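Local coordinates for XRE family transcriptional regulator (Enterobacter cloacae subsp. cloacae, PDB 6B8W), which probably regulates transcription as a DNA-binding factor of the XRE family, this chain being its metal-binding cupin domain, at residues S47-M52 against S81-H86; H35-I40 against A70-H75. All coordinates share one frame; numbering follows the deposited sequence.

How the contacts relate
From the N terminus, the chain first meets 35-40, the loop leading into strand 40-47, and then 47-52, where that strand ends and turns into strand 50-54. Next comes 70-75, which leaves strand 66-70 and closes contact 2 against 35-40; last is 81-86, which enters strand 85-92 and closes contact 1 against 47-52. The segments alternate, so the two closures cross rather than nest. Their centres lie about 23 Å apart, on opposite sides of the chain's centre, near the two ends of strand 40-47. In each contact two passages between the five-stranded and the four-stranded sheet meet, and Met-52 CE packs 4.2 Å from His-75 CD2.

Contact 1 (S47-M52 against S81-H86); sequences SGELEM and SSRPVH
Ser-47 pairs with His-86 through two backbone hydrogen bonds, Ser-47 N to His-86 O at 3.1 Å and His-86 N to Ser-47 O at 2.9 Å. With chi1 at 63°, the OG of Ser-47 sits between backbone N and carbonyl carbon, 3.3 Å from His-86 CB. One water joins this hydroxyl to His-86 ND1, meeting the imidazole edge in the ring plane, and a second joins it to Pro-84 O; His-86 NE2 is taken by Ser-21. At Gly-48 the strand breaks off: its backbone angles leave no room for a CB beside Ser-47 O, and in the Arg-83 conformer given here NH2 comes within 3.5 Å of Gly-48 CA. This is the point in the double-stranded beta-helix of the cupin fold where the chain leaves the sheet of strands 40-47 and 85-92 for the opposing one. In that conformer Glu-49 OE2 lies 4.7 Å from Arg-83 NH2, and a water bridges them, accepting from the guanidinium in its plane. Another water takes the N-H of Glu-49 and donates to Ser-81 OG, which also bonds Asn-79. Val-85 CG2, anti to its backbone N, lies 3.3 Å from Ser-47 O and 3.4 Å from Glu-49 O. The side chain of Leu-50 crosses that of Val-85 at about a right angle, its CB 3.9 Å from that CG2, and runs on inward to Val-43, Val-45 and Leu-24.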
ATOM      1  N   SER A  47       8.959   5.249   3.103  1.00 28.87           N
ATOM      2  CA  SER A  47       9.948   6.195   3.662  1.00 30.49           C
ATOM      3  C   SER A  47      11.343   5.855   3.128  1.00 29.17           C
ATOM      4  O   SER A  47      11.646   4.706   2.858  1.00 28.37           O
ATOM      5  CB  SER A  47       9.928   6.180   5.187  1.00 33.00           C
ATOM      6  OG  SER A  47      10.305   4.928   5.706  1.00 36.82           O
ATOM      7  N   GLY A  48      12.168   6.870   2.945  1.00 28.73           N
ATOM      8  CA  GLY A  48      13.508   6.671   2.409  1.00 29.74           C
ATOM      9  C   GLY A  48      13.514   6.803   0.901  1.00 29.65           C
ATOM     10  O   GLY A  48      12.633   7.435   0.336  1.00 29.72           O
ATOM     11  N   GLU A  49      14.517   6.198   0.271  1.00 29.16           N
ATOM     12  CA  GLU A  49      14.719   6.233  -1.173  1.00 30.69           C
ATOM     13  C   GLU A  49      15.063   4.834  -1.632  1.00 28.96           C
ATOM     14  O   GLU A  49      15.934   4.202  -1.064  1.00 27.22           O
ATOM     15  CB  GLU A  49      15.906   7.108  -1.534  1.00 34.04           C
ATOM     16  CG  GLU A  49      15.793   8.524  -1.063  1.00 37.71           C
ATOM     17  CD  GLU A  49      16.970   9.364  -1.483  1.00 39.93           C
ATOM     18  OE1 GLU A  49      17.880   8.853  -2.181  1.00 37.94           O
ATOM     19  OE2 GLU A  49      16.947  10.552  -1.123  1.00 43.34           O
ATOM     20  N   LEU A  50      14.362   4.357  -2.646  1.00 27.72           N
ATOM     21  CA  LEU A  50      14.585   3.031  -3.177  1.00 26.96           C
ATOM     22  C   LEU A  50      15.062   3.060  -4.628  1.00 26.22           C
ATOM     23  O   LEU A  50      14.559   3.835  -5.447  1.00 27.39           O
ATOM     24  CB  LEU A  50      13.265   2.252  -3.132  1.00 26.56           C
ATOM     25  CG  LEU A  50      13.281   0.819  -3.684  1.00 25.58           C
ATOM     26  CD1 LEU A  50      14.129  -0.064  -2.794  1.00 26.33           C
ATOM     27  CD2 LEU A  50      11.865   0.265  -3.775  1.00 24.94           C
ATOM     28  N   GLU A  51      15.997   2.185  -4.956  1.00 25.25           N
ATOM     29  CA  GLU A  51      16.389   1.993  -6.332  1.00 25.82           C
ATOM     30  C   GLU A  51      15.758   0.669  -6.802  1.00 24.82           C
ATOM     31  O   GLU A  51      15.852  -0.340  -6.106  1.00 23.44           O
ATOM     32  CB  GLU A  51      17.907   1.950  -6.460  1.00 27.37           C
ATOM     33  CG  GLU A  51      18.571   3.288  -6.224  1.00 28.00           C
ATOM     34  CD  GLU A  51      20.095   3.195  -6.196  1.00 30.83           C
ATOM     35  OE1 GLU A  51      20.648   2.179  -5.696  1.00 30.04           O
ATOM     36  OE2 GLU A  51      20.753   4.183  -6.616  1.00 32.66           O
ATOM     37  N   MET A  52      15.082   0.701  -7.949  1.00 25.13           N
ATOM     38  CA  MET A  52      14.466  -0.482  -8.554  1.00 26.43           C
ATOM     39  C   MET A  52      15.092  -0.724  -9.915  1.00 26.11           C
ATOM     40  O   MET A  52      15.195   0.204 -10.726  1.00 25.64           O
ATOM     41  CB  MET A  52      12.962  -0.302  -8.800  1.00 27.74           C
ATOM     42  CG  MET A  52      12.068  -0.394  -7.585  1.00 29.41           C
ATOM     43  SD  MET A  52      12.140  -1.961  -6.717  1.00 32.40           S
ATOM     44  CE  MET A  52      11.565  -3.093  -7.982  1.00 31.95           C
ATOM     45  N   SER A  81      21.069   4.819  -0.293  1.00 29.24           N
ATOM     46  CA  SER A  81      21.051   5.952   0.625  1.00 30.51           C
ATOM     47  C   SER A  81      21.748   5.521   1.925  1.00 32.08           C
ATOM     48  O   SER A  81      22.149   4.359   2.076  1.00 32.25           O
ATOM     49  CB  SER A  81      19.603   6.377   0.954  1.00 30.31           C
ATOM     50  OG  SER A  81      18.991   5.428   1.824  1.00 28.97           O
ATOM     51  N   SER A  82      21.841   6.431   2.881  1.00 35.04           N
ATOM     52  CA  SER A  82      22.481   6.151   4.172  1.00 37.37           C
ATOM     53  C   SER A  82      21.515   5.793   5.336  1.00 36.93           C
ATOM     54  O   SER A  82      21.925   5.782   6.493  1.00 37.44           O
ATOM     55  CB  SER A  82      23.348   7.337   4.560  1.00 39.91           C
ATOM     56  OG  SER A  82      22.527   8.487   4.647  1.00 40.88           O
ATOM     57  N   ARG A  83      20.253   5.517   5.016  0.60 34.84           N
ATOM     58  CA  ARG A  83      19.271   5.115   6.016  0.60 34.46           C
ATOM     59  C   ARG A  83      18.375   4.023   5.448  0.60 32.81           C
ATOM     60  O   ARG A  83      18.303   3.857   4.237  0.60 32.52           O
ATOM     61  CB  ARG A  83      18.433   6.312   6.451  0.60 34.95           C
ATOM     62  CG  ARG A  83      17.520   6.873   5.375  0.60 35.61           C
ATOM     63  CD  ARG A  83      16.751   8.061   5.915  0.60 37.08           C
ATOM     64  NE  ARG A  83      15.789   8.576   4.954  0.60 37.90           N
ATOM     65  CZ  ARG A  83      16.090   9.298   3.875  0.60 38.96           C
ATOM     66  NH1 ARG A  83      17.356   9.584   3.563  0.60 39.43           N
ATOM     67  NH2 ARG A  83      15.110   9.727   3.089  0.60 38.47           N
ATOM     68  N   PRO A  84      17.688   3.269   6.320  1.00 33.48           N
ATOM     69  CA  PRO A  84      16.771   2.236   5.796  1.00 31.84           C
ATOM     70  C   PRO A  84      15.702   2.787   4.860  1.00 29.54           C
ATOM     71  O   PRO A  84      15.303   3.950   4.988  1.00 28.08           O
ATOM     72  CB  PRO A  84      16.104   1.669   7.049  1.00 32.74           C
ATOM     73  CG  PRO A  84      17.040   1.992   8.178  1.00 35.32           C
ATOM     74  CD  PRO A  84      17.738   3.267   7.803  1.00 34.31           C
ATOM     75  N   VAL A  85      15.293   1.975   3.898  1.00 28.12           N
ATOM     76  CA  VAL A  85      14.180   2.355   3.020  1.00 27.15           C
ATOM     77  C   VAL A  85      13.055   1.371   3.289  1.00 26.86           C
ATOM     78  O   VAL A  85      13.282   0.163   3.338  1.00 26.17           O
ATOM     79  CB  VAL A  85      14.534   2.395   1.526  1.00 27.79           C
ATOM     80  CG1 VAL A  85      15.065   1.055   1.025  1.00 28.37           C
ATOM     81  CG2 VAL A  85      13.331   2.834   0.696  1.00 26.51           C
ATOM     82  N   HIS A  86      11.857   1.915   3.523  1.00 25.07           N
ATOM     83  CA  HIS A  86      10.668   1.137   3.792  1.00 25.41           C
ATOM     84  C   HIS A  86       9.763   1.223   2.569  1.00 25.45           C
ATOM     85  O   HIS A  86       9.427   2.313   2.129  1.00 24.91           O
ATOM     86  CB  HIS A  86       9.956   1.711   5.024  1.00 26.26           C
ATOM     87  CG  HIS A  86       8.685   1.003   5.388  1.00 26.70           C
ATOM     88  ND1 HIS A  86       7.693   1.609   6.128  1.00 28.17           N
ATOM     89  CD2 HIS A  86       8.221  -0.230   5.074  1.00 26.46           C
ATOM     90  CE1 HIS A  86       6.691   0.763   6.297  1.00 29.68           C
ATOM     91  NE2 HIS A  86       6.976  -0.354   5.644  1.00 28.69           N
TER
HETATM   92  O   HOH W   1       7.940   4.056   7.326  1.00 32.76           O
HETATM   93  O   HOH W   2      13.034   5.094   5.970  1.00 44.65           O
HETATM   94  O   HOH W   3      16.419   5.417   2.518  1.00 32.26           O
HETATM   95  O   HOH W   4      15.470  11.231   0.927  1.00 50.12           O

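Contact 2 (H35-I40 against A70-H75)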
ATOM      1  N   HIS A  35       8.681 -15.754 -10.247  1.00 27.65           N
ATOM      2  CA  HIS A  35       7.254 -15.756  -9.960  1.00 27.96           C
ATOM      3  C   HIS A  35       6.537 -16.454 -11.090  1.00 26.32           C
ATOM      4  O   HIS A  35       7.090 -16.605 -12.160  1.00 26.11           O
ATOM      5  CB  HIS A  35       6.690 -14.338  -9.859  1.00 29.43           C
ATOM      6  CG  HIS A  35       6.837 -13.707  -8.521  1.00 33.21           C
ATOM      7  ND1 HIS A  35       5.972 -13.975  -7.478  1.00 35.42           N
ATOM      8  CD2 HIS A  35       7.671 -12.733  -8.081  1.00 35.68           C
ATOM      9  CE1 HIS A  35       6.312 -13.240  -6.436  1.00 37.07           C
ATOM     10  NE2 HIS A  35       7.342 -12.483  -6.771  1.00 37.14           N
ATOM     11  N   GLU A  36       5.302 -16.866 -10.829  1.00 24.70           N
ATOM     12  CA  GLU A  36       4.467 -17.475 -11.824  1.00 25.11           C
ATOM     13  C   GLU A  36       4.237 -16.495 -12.985  1.00 24.39           C
ATOM     14  O   GLU A  36       4.086 -15.285 -12.762  1.00 23.33           O
ATOM     15  CB  GLU A  36       3.124 -17.850 -11.213  1.00 25.38           C
ATOM     16  CG  GLU A  36       2.146 -18.483 -12.191  1.00 26.27           C
ATOM     17  CD  GLU A  36       0.780 -18.703 -11.571  1.00 27.16           C
ATOM     18  OE1 GLU A  36       0.620 -18.491 -10.328  1.00 26.33           O
ATOM     19  OE2 GLU A  36      -0.129 -19.075 -12.335  1.00 27.42           O
ATOM     20  N   ALA A  37       4.204 -17.025 -14.207  1.00 24.91           N
ATOM     21  CA  ALA A  37       3.921 -16.214 -15.408  1.00 24.97           C
ATOM     22  C   ALA A  37       2.636 -15.414 -15.208  1.00 25.12           C
ATOM     23  O   ALA A  37       1.633 -15.960 -14.764  1.00 25.47           O
ATOM     24  CB  ALA A  37       3.801 -17.105 -16.639  1.00 26.19           C
ATOM     25  N   GLY A  38       2.666 -14.120 -15.519  1.00 25.91           N
ATOM     26  CA  GLY A  38       1.469 -13.277 -15.392  1.00 26.71           C
ATOM     27  C   GLY A  38       1.316 -12.519 -14.080  1.00 26.49           C
ATOM     28  O   GLY A  38       0.412 -11.693 -13.940  1.00 28.08           O
ATOM     29  N   VAL A  39       2.165 -12.803 -13.095  1.00 25.78           N
ATOM     30  CA  VAL A  39       2.112 -12.064 -11.826  1.00 25.93           C
ATOM     31  C   VAL A  39       2.416 -10.577 -12.062  1.00 26.18           C
ATOM     32  O   VAL A  39       3.311 -10.224 -12.850  1.00 25.44           O
ATOM     33  CB  VAL A  39       3.118 -12.648 -10.807  1.00 26.28           C
ATOM     34  CG1 VAL A  39       3.473 -11.653  -9.706  1.00 27.16           C
ATOM     35  CG2 VAL A  39       2.585 -13.948 -10.232  1.00 25.83           C
ATOM     36  N   ILE A  40       1.643  -9.715 -11.407  1.00 26.31           N
ATOM     37  CA  ILE A  40       1.875  -8.282 -11.458  1.00 27.40           C
ATOM     38  C   ILE A  40       2.355  -7.851 -10.070  1.00 25.99           C
ATOM     39  O   ILE A  40       1.809  -8.285  -9.069  1.00 26.44           O
ATOM     40  CB  ILE A  40       0.630  -7.480 -11.832  1.00 27.84           C
ATOM     41  CG1 ILE A  40       0.081  -7.905 -13.189  1.00 29.55           C
ATOM     42  CG2 ILE A  40       0.942  -5.971 -11.826  1.00 28.35           C
ATOM     43  CD1 ILE A  40       1.010  -7.657 -14.372  1.00 30.37           C
ATOM     44  N   ALA A  70       5.782  -6.365 -14.429  1.00 25.59           N
ATOM     45  CA  ALA A  70       5.691  -7.806 -14.550  1.00 26.17           C
ATOM     46  C   ALA A  70       6.607  -8.441 -13.513  1.00 25.75           C
ATOM     47  O   ALA A  70       7.829  -8.371 -13.636  1.00 26.19           O
ATOM     48  CB  ALA A  70       6.087  -8.242 -15.958  1.00 27.17           C
ATOM     49  N   GLY A  71       6.003  -9.069 -12.511  1.00 25.66           N
ATOM     50  CA  GLY A  71       6.736  -9.651 -11.388  1.00 25.90           C
ATOM     51  C   GLY A  71       7.514 -10.901 -11.734  1.00 25.99           C
ATOM     52  O   GLY A  71       8.425 -11.292 -10.999  1.00 26.34           O
ATOM     53  N   ASP A  72       7.143 -11.522 -12.846  1.00 25.68           N
ATOM     54  CA  ASP A  72       7.808 -12.734 -13.322  1.00 26.65           C
ATOM     55  C   ASP A  72       9.101 -12.444 -14.113  1.00 27.71           C
ATOM     56  O   ASP A  72       9.762 -13.382 -14.573  1.00 29.15           O
ATOM     57  CB  ASP A  72       6.836 -13.615 -14.139  1.00 26.70           C
ATOM     58  CG  ASP A  72       6.236 -12.908 -15.335  1.00 27.79           C
ATOM     59  OD1 ASP A  72       6.193 -11.655 -15.363  1.00 29.29           O
ATOM     60  OD2 ASP A  72       5.761 -13.610 -16.245  1.00 28.16           O
ATOM     61  N   LYS A  73       9.446 -11.171 -14.311  1.00 27.96           N
ATOM     62  CA  LYS A  73      10.700 -10.833 -15.005  1.00 30.11           C
ATOM     63  C   LYS A  73      11.747 -10.463 -13.950  1.00 28.47           C
ATOM     64  O   LYS A  73      11.390  -9.899 -12.924  1.00 27.08           O
ATOM     65  CB  LYS A  73      10.510  -9.673 -15.962  1.00 32.63           C
ATOM     66  CG  LYS A  73       9.456  -9.906 -17.034  1.00 36.70           C
ATOM     67  CD  LYS A  73       9.788 -11.080 -17.929  1.00 40.30           C
ATOM     68  CE  LYS A  73       8.636 -11.385 -18.859  1.00 44.04           C
ATOM     69  NZ  LYS A  73       8.957 -12.588 -19.661  1.00 46.84           N
ATOM     70  N   PRO A  74      13.032 -10.766 -14.206  1.00 29.30           N
ATOM     71  CA  PRO A  74      14.061 -10.431 -13.198  1.00 28.33           C
ATOM     72  C   PRO A  74      14.058  -8.949 -12.834  1.00 27.31           C
ATOM     73  O   PRO A  74      13.918  -8.085 -13.706  1.00 27.13           O
ATOM     74  CB  PRO A  74      15.381 -10.813 -13.881  1.00 29.48           C
ATOM     75  CG  PRO A  74      15.006 -11.814 -14.922  1.00 31.21           C
ATOM     76  CD  PRO A  74      13.601 -11.495 -15.362  1.00 30.11           C
ATOM     77  N   HIS A  75      14.111  -8.667 -11.547  1.00 25.82           N
ATOM     78  CA  HIS A  75      14.154  -7.288 -11.066  1.00 25.31           C
ATOM     79  C   HIS A  75      14.902  -7.285  -9.763  1.00 24.68           C
ATOM     80  O   HIS A  75      15.145  -8.356  -9.197  1.00 24.47           O
ATOM     81  CB  HIS A  75      12.757  -6.665 -10.937  1.00 24.92           C
ATOM     82  CG  HIS A  75      11.798  -7.422 -10.074  1.00 24.28           C
ATOM     83  ND1 HIS A  75      11.116  -8.538 -10.519  1.00 24.79           N
ATOM     84  CD2 HIS A  75      11.327  -7.167  -8.828  1.00 24.09           C
ATOM     85  CE1 HIS A  75      10.301  -8.958  -9.561  1.00 24.68           C
ATOM     86  NE2 HIS A  75      10.415  -8.147  -8.528  1.00 23.70           N
TER
HETATM   87  O   HOH W   5      10.049 -15.655 -12.861  1.00 33.51           O
HETATM   88  O   HOH W   6       3.657 -10.842 -15.488  1.00 28.51           O
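Asp-72 reaches across to the type II turn of residues 36-39, setting one carboxylate oxygen against it; both segments are loops at one end of the cupin beta-barrel, beside the metal site. Its chi1 of 58° sets CG between the backbone N and the carbonyl carbon, which brings OD2 to the turn. Gly-38 N donates to OD2 at 3.2 Å, coming from above the carboxylate plane (73° out of it), while Ala-37 CA lies 3.3 Å from the same oxygen. OD1 reaches Val-39 O through a water that donates to both, and the CB of Asp-72 rests 3.5 Å from Glu-36 O.

Gly-71 fits closely beside Val-39, where a CB would run into Val-39 CG1. Its N-H bonds to Val-39 O from above the carbonyl plane, just beyond the antiparallel pairing of Ile-40 with Ala-70. The same oxygen thus accepts from both the Gly-71 N-H and the water on Asp-72 OD1. Val-39 in turn packs on Ile-91, Tyr-93 and Pro-94.

His-35 lays its ring obliquely by the Gly-71 carbonyl, CD2 3.3 Å from Gly-71 O, and its own backbone N-H shares a water with Asp-72 O. Beyond the type I turn of residues 70-73, His-75 has been seen to bind manganese together with Glu-41 and Tyr-77, though no metal is bound to this chain. Its NE2 makes a weak hydrogen bond to Glu-41 OE1, and its ND1 donates almost straight to Lys-73 O at 2.8 Å, the acceptor lying in the ring plane.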